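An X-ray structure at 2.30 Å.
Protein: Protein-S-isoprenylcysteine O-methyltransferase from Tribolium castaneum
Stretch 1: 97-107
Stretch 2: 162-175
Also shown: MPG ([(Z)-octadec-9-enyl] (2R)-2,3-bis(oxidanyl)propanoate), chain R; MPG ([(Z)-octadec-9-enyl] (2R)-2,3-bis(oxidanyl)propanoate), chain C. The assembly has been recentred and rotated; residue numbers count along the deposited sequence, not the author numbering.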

ATOM      1  N   SER A  97      -3.024 -17.359  -2.375  1.00 28.97           N
ATOM      2  CA  SER A  97      -3.849 -17.272  -1.174  1.00 22.79           C
ATOM      3  C   SER A  97      -3.281 -16.264  -0.182  1.00 15.29           C
ATOM      4  O   SER A  97      -4.030 -15.473   0.404  1.00 12.51           O
ATOM      5  CB  SER A  97      -3.974 -18.651  -0.533  1.00 17.21           C
ATOM      6  OG  SER A  97      -4.541 -19.576  -1.443  1.00 22.91           O
ATOM      7  N   VAL A  98      -1.962 -16.283   0.026  1.00 17.06           N
ATOM      8  CA  VAL A  98      -1.325 -15.306   0.906  1.00 17.82           C
ATOM      9  C   VAL A  98      -1.628 -13.891   0.433  1.00 24.63           C
ATOM     10  O   VAL A  98      -1.923 -12.998   1.236  1.00 22.24           O
ATOM     11  CB  VAL A  98       0.191 -15.573   0.976  1.00 23.18           C
ATOM     12  CG1 VAL A  98       0.953 -14.368   1.525  1.00 18.38           C
ATOM     13  CG2 VAL A  98       0.469 -16.799   1.837  1.00 29.41           C
ATOM     14  N   MET A  99      -1.559 -13.665  -0.879  1.00 22.85           N
ATOM     15  CA  MET A  99      -1.816 -12.338  -1.421  1.00 20.70           C
ATOM     16  C   MET A  99      -3.253 -11.907  -1.168  1.00 18.57           C
ATOM     17  O   MET A  99      -3.507 -10.770  -0.756  1.00 17.88           O
ATOM     18  CB  MET A  99      -1.515 -12.332  -2.918  1.00 22.95           C
ATOM     19  CG  MET A  99      -0.058 -12.595  -3.251  1.00 28.05           C
ATOM     20  SD  MET A  99       0.938 -11.103  -3.142  1.00 24.06           S
ATOM     21  CE  MET A  99       0.306 -10.191  -4.551  1.00 29.73           C
ATOM     22  N   ALA A 100      -4.209 -12.805  -1.414  1.00 18.49           N
ATOM     23  CA  ALA A 100      -5.614 -12.459  -1.231  1.00 20.78           C
ATOM     24  C   ALA A 100      -5.918 -12.139   0.225  1.00 17.31           C
ATOM     25  O   ALA A 100      -6.638 -11.179   0.521  1.00 20.53           O
ATOM     26  CB  ALA A 100      -6.502 -13.599  -1.728  1.00 17.78           C
ATOM     27  N   LEU A 101      -5.380 -12.935   1.153  1.00 14.96           N
ATOM     28  CA  LEU A 101      -5.633 -12.684   2.568  1.00 24.35           C
ATOM     29  C   LEU A 101      -5.019 -11.364   3.013  1.00 21.70           C
ATOM     30  O   LEU A 101      -5.613 -10.639   3.818  1.00 19.35           O
ATOM     31  CB  LEU A 101      -5.097 -13.839   3.415  1.00 22.64           C
ATOM     32  CG  LEU A 101      -5.950 -15.111   3.478  1.00 33.36           C
ATOM     33  CD1 LEU A 101      -5.266 -16.165   4.339  1.00 38.31           C
ATOM     34  CD2 LEU A 101      -7.351 -14.825   4.015  1.00 22.00           C
ATOM     35  N   PHE A 102      -3.833 -11.033   2.502  1.00 21.77           N
ATOM     36  CA  PHE A 102      -3.203  -9.772   2.872  1.00 22.15           C
ATOM     37  C   PHE A 102      -4.102  -8.592   2.529  1.00 20.66           C
ATOM     38  O   PHE A 102      -4.401  -7.752   3.385  1.00 21.69           O
ATOM     39  CB  PHE A 102      -1.854  -9.622   2.172  1.00 21.21           C
ATOM     40  CG  PHE A 102      -1.221  -8.275   2.374  1.00 27.48           C
ATOM     41  CD1 PHE A 102      -0.411  -8.036   3.471  1.00 27.80           C
ATOM     42  CD2 PHE A 102      -1.452  -7.243   1.478  1.00 25.97           C
ATOM     43  CE1 PHE A 102       0.165  -6.798   3.667  1.00 32.93           C
ATOM     44  CE2 PHE A 102      -0.878  -6.000   1.669  1.00 26.10           C
ATOM     45  CZ  PHE A 102      -0.069  -5.777   2.765  1.00 27.55           C
ATOM     46  N   HIS A 103      -4.549  -8.516   1.275  1.00 23.69           N
ATOM     47  CA  HIS A 103      -5.288  -7.343   0.823  1.00 21.67           C
ATOM     48  C   HIS A 103      -6.654  -7.250   1.492  1.00 20.99           C
ATOM     49  O   HIS A 103      -7.113  -6.150   1.819  1.00 26.92           O
ATOM     50  CB  HIS A 103      -5.425  -7.368  -0.698  1.00 23.53           C
ATOM     51  CG  HIS A 103      -4.138  -7.111  -1.421  1.00 30.49           C
ATOM     52  ND1 HIS A 103      -3.553  -5.864  -1.476  1.00 27.45           N
ATOM     53  CD2 HIS A 103      -3.320  -7.941  -2.110  1.00 29.67           C
ATOM     54  CE1 HIS A 103      -2.431  -5.937  -2.170  1.00 31.41           C
ATOM     55  NE2 HIS A 103      -2.266  -7.186  -2.566  1.00 33.23           N
ATOM     56  N   TYR A 104      -7.322  -8.385   1.713  1.00 20.22           N
ATOM     57  CA  TYR A 104      -8.632  -8.332   2.353  1.00 26.79           C
ATOM     58  C   TYR A 104      -8.510  -7.997   3.833  1.00 27.75           C
ATOM     59  O   TYR A 104      -9.173  -7.080   4.330  1.00 26.50           O
ATOM     60  CB  TYR A 104      -9.386  -9.649   2.185  1.00 25.81           C
ATOM     61  CG  TYR A 104     -10.644  -9.636   3.016  1.00 20.18           C
ATOM     62  CD1 TYR A 104     -11.696  -8.792   2.688  1.00 27.90           C
ATOM     63  CD2 TYR A 104     -10.763 -10.422   4.152  1.00 21.43           C
ATOM     64  CE1 TYR A 104     -12.838  -8.750   3.451  1.00 30.49           C
ATOM     65  CE2 TYR A 104     -11.907 -10.388   4.922  1.00 24.07           C
ATOM     66  CZ  TYR A 104     -12.940  -9.548   4.564  1.00 33.07           C
ATOM     67  OH  TYR A 104     -14.080  -9.499   5.323  1.00 47.47           O
ATOM     68  N   SER A 105      -7.681  -8.750   4.563  1.00 26.38           N
ATOM     69  CA  SER A 105      -7.499  -8.477   5.983  1.00 25.46           C
ATOM     70  C   SER A 105      -7.038  -7.045   6.218  1.00 28.66           C
ATOM     71  O   SER A 105      -7.324  -6.464   7.271  1.00 27.55           O
ATOM     72  CB  SER A 105      -6.496  -9.465   6.580  1.00 23.92           C
ATOM     73  OG  SER A 105      -5.243  -9.375   5.925  1.00 21.48           O
ATOM     74  N   GLU A 106      -6.330  -6.462   5.248  1.00 22.32           N
ATOM     75  CA  GLU A 106      -5.954  -5.055   5.345  1.00 28.58           C
ATOM     76  C   GLU A 106      -7.190  -4.161   5.349  1.00 29.56           C
ATOM     77  O   GLU A 106      -7.267  -3.197   6.121  1.00 24.44           O
ATOM     78  CB  GLU A 106      -5.031  -4.686   4.186  1.00 22.98           C
ATOM     79  CG  GLU A 106      -4.322  -3.360   4.353  1.00 38.21           C
ATOM     80  CD  GLU A 106      -3.147  -3.436   5.307  1.00 34.36           C
ATOM     81  OE1 GLU A 106      -2.651  -2.367   5.721  1.00 41.87           O
ATOM     82  OE2 GLU A 106      -2.711  -4.560   5.637  1.00 23.69           O
ATOM     83  N   PHE A 107      -8.165  -4.465   4.489  1.00 25.61           N
ATOM     84  CA  PHE A 107      -9.421  -3.724   4.493  1.00 29.63           C
ATOM     85  C   PHE A 107     -10.176  -3.936   5.797  1.00 28.71           C
ATOM     86  O   PHE A 107     -10.692  -2.981   6.388  1.00 27.25           O
ATOM     87  CB  PHE A 107     -10.282  -4.156   3.304  1.00 26.21           C
ATOM     88  CG  PHE A 107     -11.608  -3.451   3.222  1.00 32.97           C
ATOM     89  CD1 PHE A 107     -12.697  -3.900   3.953  1.00 34.77           C
ATOM     90  CD2 PHE A 107     -11.770  -2.346   2.405  1.00 28.37           C
ATOM     91  CE1 PHE A 107     -13.917  -3.252   3.878  1.00 32.36           C
ATOM     92  CE2 PHE A 107     -12.987  -1.698   2.325  1.00 33.66           C
ATOM     93  CZ  PHE A 107     -14.061  -2.153   3.063  1.00 25.61           C
ATOM     94  N   GLY A 162       8.997 -19.431   3.358  1.00 26.22           N
ATOM     95  CA  GLY A 162       8.342 -18.207   2.930  1.00 26.36           C
ATOM     96  C   GLY A 162       6.951 -18.060   3.515  1.00 24.86           C
ATOM     97  O   GLY A 162       6.526 -16.957   3.862  1.00 24.64           O
ATOM     98  N   LEU A 163       6.218 -19.173   3.623  1.00 23.06           N
ATOM     99  CA  LEU A 163       4.916 -19.142   4.281  1.00 31.64           C
ATOM    100  C   LEU A 163       5.039 -18.646   5.715  1.00 33.17           C
ATOM    101  O   LEU A 163       4.229 -17.829   6.173  1.00 27.46           O
ATOM    102  CB  LEU A 163       4.277 -20.533   4.255  1.00 32.87           C
ATOM    103  CG  LEU A 163       3.218 -20.831   3.191  1.00 41.50           C
ATOM    104  CD1 LEU A 163       1.916 -20.131   3.532  1.00 43.80           C
ATOM    105  CD2 LEU A 163       3.687 -20.422   1.807  1.00 52.41           C
ATOM    106  N   CYS A 164       6.057 -19.118   6.436  1.00 26.97           N
ATOM    107  CA  CYS A 164       6.199 -18.770   7.844  1.00 25.04           C
ATOM    108  C   CYS A 164       6.452 -17.279   8.025  1.00 26.67           C
ATOM    109  O   CYS A 164       5.809 -16.632   8.859  1.00 21.82           O
ATOM    110  CB  CYS A 164       7.326 -19.589   8.476  1.00 25.59           C
ATOM    111  SG  CYS A 164       6.910 -21.329   8.730  1.00 54.09           S
ATOM    112  N   VAL A 165       7.380 -16.706   7.250  1.00 24.67           N
ATOM    113  CA  VAL A 165       7.682 -15.289   7.441  1.00 33.47           C
ATOM    114  C   VAL A 165       6.481 -14.446   7.039  1.00 26.89           C
ATOM    115  O   VAL A 165       6.215 -13.402   7.648  1.00 22.16           O
ATOM    116  CB  VAL A 165       8.955 -14.845   6.677  1.00 29.48           C
ATOM    117  CG1 VAL A 165       9.944 -15.992   6.464  1.00 20.17           C
ATOM    118  CG2 VAL A 165       8.623 -14.166   5.349  1.00 31.80           C
ATOM    119  N   CYS A 166       5.730 -14.879   6.023  1.00 19.62           N
ATOM    120  CA  CYS A 166       4.540 -14.141   5.619  1.00 17.08           C
ATOM    121  C   CYS A 166       3.488 -14.155   6.717  1.00 20.34           C
ATOM    122  O   CYS A 166       2.864 -13.126   6.998  1.00 22.18           O
ATOM    123  CB  CYS A 166       3.971 -14.721   4.327  1.00 22.54           C
ATOM    124  SG  CYS A 166       4.851 -14.208   2.846  1.00 25.07           S
ATOM    125  N   ILE A 167       3.271 -15.310   7.348  1.00 30.35           N
ATOM    126  CA  ILE A 167       2.328 -15.371   8.462  1.00 23.37           C
ATOM    127  C   ILE A 167       2.817 -14.491   9.605  1.00 25.03           C
ATOM    128  O   ILE A 167       2.057 -13.694  10.165  1.00 26.01           O
ATOM    129  CB  ILE A 167       2.118 -16.829   8.913  1.00 30.34           C
ATOM    130  CG1 ILE A 167       1.436 -17.625   7.795  1.00 31.45           C
ATOM    131  CG2 ILE A 167       1.276 -16.882  10.193  1.00 31.23           C
ATOM    132  CD1 ILE A 167       1.242 -19.102   8.093  1.00 41.43           C
ATOM    133  N   LEU A 168       4.097 -14.616   9.961  1.00 22.35           N
ATOM    134  CA  LEU A 168       4.650 -13.785  11.025  1.00 24.75           C
ATOM    135  C   LEU A 168       4.533 -12.306  10.679  1.00 24.05           C
ATOM    136  O   LEU A 168       4.064 -11.501  11.492  1.00 26.76           O
ATOM    137  CB  LEU A 168       6.107 -14.165  11.283  1.00 25.89           C
ATOM    138  CG  LEU A 168       6.357 -15.569  11.838  1.00 27.58           C
ATOM    139  CD1 LEU A 168       7.851 -15.846  11.909  1.00 23.25           C
ATOM    140  CD2 LEU A 168       5.717 -15.739  13.205  1.00 34.11           C
ATOM    141  N   GLY A 169       4.953 -11.929   9.470  1.00 23.18           N
ATOM    142  CA  GLY A 169       4.833 -10.540   9.060  1.00 24.66           C
ATOM    143  C   GLY A 169       3.397 -10.064   9.072  1.00 20.95           C
ATOM    144  O   GLY A 169       3.113  -8.911   9.413  1.00 23.14           O
ATOM    145  N   GLU A 170       2.465 -10.947   8.707  1.00 23.86           N
ATOM    146  CA  GLU A 170       1.055 -10.581   8.726  1.00 24.62           C
ATOM    147  C   GLU A 170       0.563 -10.367  10.150  1.00 28.87           C
ATOM    148  O   GLU A 170      -0.153  -9.397  10.427  1.00 25.54           O
ATOM    149  CB  GLU A 170       0.217 -11.649   8.027  1.00 24.50           C
ATOM    150  CG  GLU A 170      -0.268 -11.234   6.649  1.00 37.66           C
ATOM    151  CD  GLU A 170      -1.319 -10.146   6.716  1.00 43.46           C
ATOM    152  OE1 GLU A 170      -2.372 -10.375   7.349  1.00 59.73           O
ATOM    153  OE2 GLU A 170      -1.090  -9.057   6.151  1.00 44.06           O
ATOM    154  N   VAL A 171       0.936 -11.260  11.070  1.00 23.77           N
ATOM    155  CA  VAL A 171       0.521 -11.105  12.460  1.00 29.52           C
ATOM    156  C   VAL A 171       1.101  -9.822  13.039  1.00 27.09           C
ATOM    157  O   VAL A 171       0.395  -9.032  13.675  1.00 26.24           O
ATOM    158  CB  VAL A 171       0.932 -12.340  13.283  1.00 33.83           C
ATOM    159  CG1 VAL A 171       0.602 -12.149  14.762  1.00 38.17           C
ATOM    160  CG2 VAL A 171       0.227 -13.580  12.750  1.00 28.73           C
ATOM    161  N   LEU A 172       2.397  -9.590  12.818  1.00 25.15           N
ATOM    162  CA  LEU A 172       3.015  -8.352  13.282  1.00 24.07           C
ATOM    163  C   LEU A 172       2.261  -7.141  12.748  1.00 21.50           C
ATOM    164  O   LEU A 172       1.946  -6.208  13.495  1.00 23.64           O
ATOM    165  CB  LEU A 172       4.480  -8.299  12.840  1.00 27.89           C
ATOM    166  CG  LEU A 172       5.476  -7.505  13.697  1.00 26.28           C
ATOM    167  CD1 LEU A 172       6.652  -7.043  12.845  1.00 21.03           C
ATOM    168  CD2 LEU A 172       4.838  -6.321  14.411  1.00 27.06           C
ATOM    169  N   ARG A 173       1.953  -7.152  11.449  1.00 25.71           N
ATOM    170  CA  ARG A 173       1.315  -6.006  10.809  1.00 26.50           C
ATOM    171  C   ARG A 173      -0.049  -5.719  11.426  1.00 28.14           C
ATOM    172  O   ARG A 173      -0.320  -4.599  11.879  1.00 23.02           O
ATOM    173  CB  ARG A 173       1.186  -6.267   9.306  1.00 28.77           C
ATOM    174  CG  ARG A 173       0.469  -5.171   8.529  1.00 27.51           C
ATOM    175  CD  ARG A 173       1.416  -4.423   7.632  1.00 34.53           C
ATOM    176  NE  ARG A 173       0.957  -3.058   7.392  1.00 41.98           N
ATOM    177  CZ  ARG A 173       0.189  -2.681   6.375  1.00 35.07           C
ATOM    178  NH1 ARG A 173      -0.177  -1.412   6.258  1.00 23.70           N
ATOM    179  NH2 ARG A 173      -0.210  -3.563   5.471  1.00 54.56           N
ATOM    180  N   LYS A 174      -0.929  -6.721  11.438  1.00 21.05           N
ATOM    181  CA  LYS A 174      -2.297  -6.496  11.894  1.00 28.37           C
ATOM    182  C   LYS A 174      -2.340  -6.146  13.377  1.00 27.82           C
ATOM    183  O   LYS A 174      -3.160  -5.322  13.800  1.00 20.77           O
ATOM    184  CB  LYS A 174      -3.156  -7.722  11.598  1.00 22.35           C
ATOM    185  CG  LYS A 174      -3.900  -7.646  10.271  1.00 32.09           C
ATOM    186  CD  LYS A 174      -2.954  -7.430   9.094  1.00 31.45           C
ATOM    187  CE  LYS A 174      -3.721  -7.277   7.793  1.00 32.36           C
ATOM    188  NZ  LYS A 174      -2.814  -7.080   6.624  1.00 35.55           N
ATOM    189  N   THR A 175      -1.469  -6.755  14.183  1.00 28.45           N
ATOM    190  CA  THR A 175      -1.390  -6.375  15.590  1.00 29.95           C
ATOM    191  C   THR A 175      -1.042  -4.901  15.734  1.00 23.44           C
ATOM    192  O   THR A 175      -1.637  -4.192  16.555  1.00 23.92           O
ATOM    193  CB  THR A 175      -0.362  -7.240  16.317  1.00 27.55           C
ATOM    194  OG1 THR A 175       0.898  -7.168  15.642  1.00 50.11           O
ATOM    195  CG2 THR A 175      -0.831  -8.683  16.379  1.00 23.94           C
TER
HETATM  196  C2  MPG R 316       1.364  -7.261  22.674  1.00 53.74           C
HETATM  197  C3  MPG R 316       1.062  -8.250  21.552  1.00 56.20           C
HETATM  198  C4  MPG R 316       2.228  -9.226  21.435  1.00 52.20           C
HETATM  199  C5  MPG R 316       1.933 -10.244  20.336  1.00 60.56           C
HETATM  200  C6  MPG R 316       2.344  -9.686  18.977  1.00 55.46           C
HETATM  201  C7  MPG R 316       2.490 -10.831  17.976  1.00 52.47           C
HETATM  202  C8  MPG R 316       3.244 -10.337  16.748  1.00 49.90           C
HETATM  203  C9  MPG R 316       3.772 -11.545  15.966  1.00 45.86           C
HETATM  204  C10 MPG R 316       4.997 -11.657  15.493  1.00 36.58           C
HETATM  205  C11 MPG R 316       6.096 -10.602  15.640  1.00 59.16           C
HETATM  206  C12 MPG R 316       7.336 -11.242  16.250  1.00 61.58           C
HETATM  207  C13 MPG R 316       7.978 -12.174  15.225  1.00 44.14           C
HETATM  208  O1  MPG R 316       0.214  -6.113  24.404  1.00 66.49           O
HETATM  209  C1  MPG R 316       0.093  -6.516  23.069  1.00 48.09           C
HETATM  210  CXD MPG R 316      -0.838  -4.826  26.310  1.00 80.30           C
HETATM  211  O2  MPG R 316       0.182  -3.954  26.709  1.00 70.00           O
HETATM  212  C21 MPG R 316      -0.737  -6.123  27.108  1.00 69.51           C
HETATM  213  O3  MPG R 316      -0.514  -5.824  28.459  1.00 68.04           O
HETATM  214  O4  MPG R 316      -1.350  -4.540  24.026  1.00 74.33           O
HETATM  215  CX3 MPG R 316      -0.695  -5.132  24.819  1.00 83.26           C
HETATM  216  C2  MPG C 325       6.679  -5.587  -5.375  1.00 59.11           C
HETATM  217  C3  MPG C 325       7.482  -5.708  -4.086  1.00 64.24           C
HETATM  218  C4  MPG C 325       7.195  -4.545  -3.141  1.00 56.78           C
HETATM  219  C5  MPG C 325       7.791  -4.852  -1.786  1.00 56.75           C
HETATM  220  C6  MPG C 325       7.644  -3.631  -0.894  1.00 59.90           C
HETATM  221  C7  MPG C 325       6.188  -3.292  -0.589  1.00 61.23           C
HETATM  222  C8  MPG C 325       6.083  -1.777  -0.558  1.00 62.85           C
HETATM  223  C9  MPG C 325       4.782  -1.385   0.136  1.00 57.83           C
HETATM  224  C10 MPG C 325       3.778  -0.803  -0.479  1.00 62.80           C
HETATM  225  C11 MPG C 325       3.793  -0.445  -1.966  1.00 60.80           C
HETATM  226  C12 MPG C 325       2.373  -0.500  -2.508  1.00 55.73           C
HETATM  227  C13 MPG C 325       1.537   0.639  -1.936  1.00 58.70           C
HETATM  228  C14 MPG C 325       0.070   0.259  -2.063  1.00 64.76           C
HETATM  229  C15 MPG C 325      -0.813   1.462  -1.740  1.00 68.36           C
HETATM  230  C16 MPG C 325      -1.829   1.690  -2.857  1.00 63.50           C
HETATM  231  O1  MPG C 325       4.805  -7.022  -5.127  1.00 73.41           O
HETATM  232  C1  MPG C 325       5.174  -5.681  -5.126  1.00 58.69           C
HETATM  233  CXD MPG C 325       3.589  -8.837  -3.894  1.00 51.44           C
HETATM  234  O2  MPG C 325       4.101  -9.754  -2.971  1.00 59.22           O
HETATM  235  C21 MPG C 325       3.580  -9.482  -5.289  1.00 64.55           C
HETATM  236  O3  MPG C 325       4.294 -10.685  -5.266  1.00 52.90           O
HETATM  237  O4  MPG C 325       4.811  -7.101  -2.875  1.00 70.63           O
HETATM  238  CX3 MPG C 325       4.454  -7.583  -3.898  1.00 73.59           C

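The two helices run nearly parallel: their N-to-C directions differ by 9° and their axes come no closer than 11.1 Å. Register is regular, with Val98, Phe102 and Glu106 nearest, by CA, to Cys166, Glu170 and Lys174 respectively: Val98 CA to Cys166 CA is 7.6 Å, Phe102 CA to Glu170 CA 7.3 Å, and Glu106 CA to Lys174 CA 7.6 Å. At that spacing the backbones do not meet, and side chains make most of the contact, burying 407 Å² over both sides.

Charge dominates the C-terminal half. Glu106 OE2 accepts a hydrogen bond from Lys174 NZ at 2.7 Å, within a salt bridge, and the same Glu106 OE2 forms a second salt bridge to Arg173 NH2, also at 2.7 Å. The CA-to-CB bond of Glu106 points sideways, yet with chi1 t and chi2 p its carboxylate comes nearer the other helix. Lys174 reaches back in kind, its chi3 and chi4 both t. Its ammonium is shared, since Lys174 NZ also donates to Glu170 OE2 at 2.7 Å, one turn earlier in its own helix. Two acids and two bases are gathered here, Glu106 and Arg173 buried, where an unpaired charge would be costly.

Phe102 lies beside this network. Lys174 NZ sits 4.6 Å from the centroid of the Phe102 ring (CG, CD1, CD2, CE1, CE2, CZ), 33° off the normal, an off-centre cation-pi contact. Phe102 CZ approaches Arg173 NH2 to 3.5 Å, near the guanidinium plane.

Ser105, small and pointing toward the partner helix, lies close to Lys174: Ser105 OG is 3.2 Å from Lys174 CE. Ser105 OG donates to Leu101 O within its own helix, a very short hydrogen bond of 2.5 Å.

The N-terminal half is apolar. Val98, chi1 t and pointing toward the partner, places CG2 4.0 Å from Leu163 CD1 and CG1 4.1 Å from Cys166 SG; its branched side chain meets both neighbours at van der Waals range.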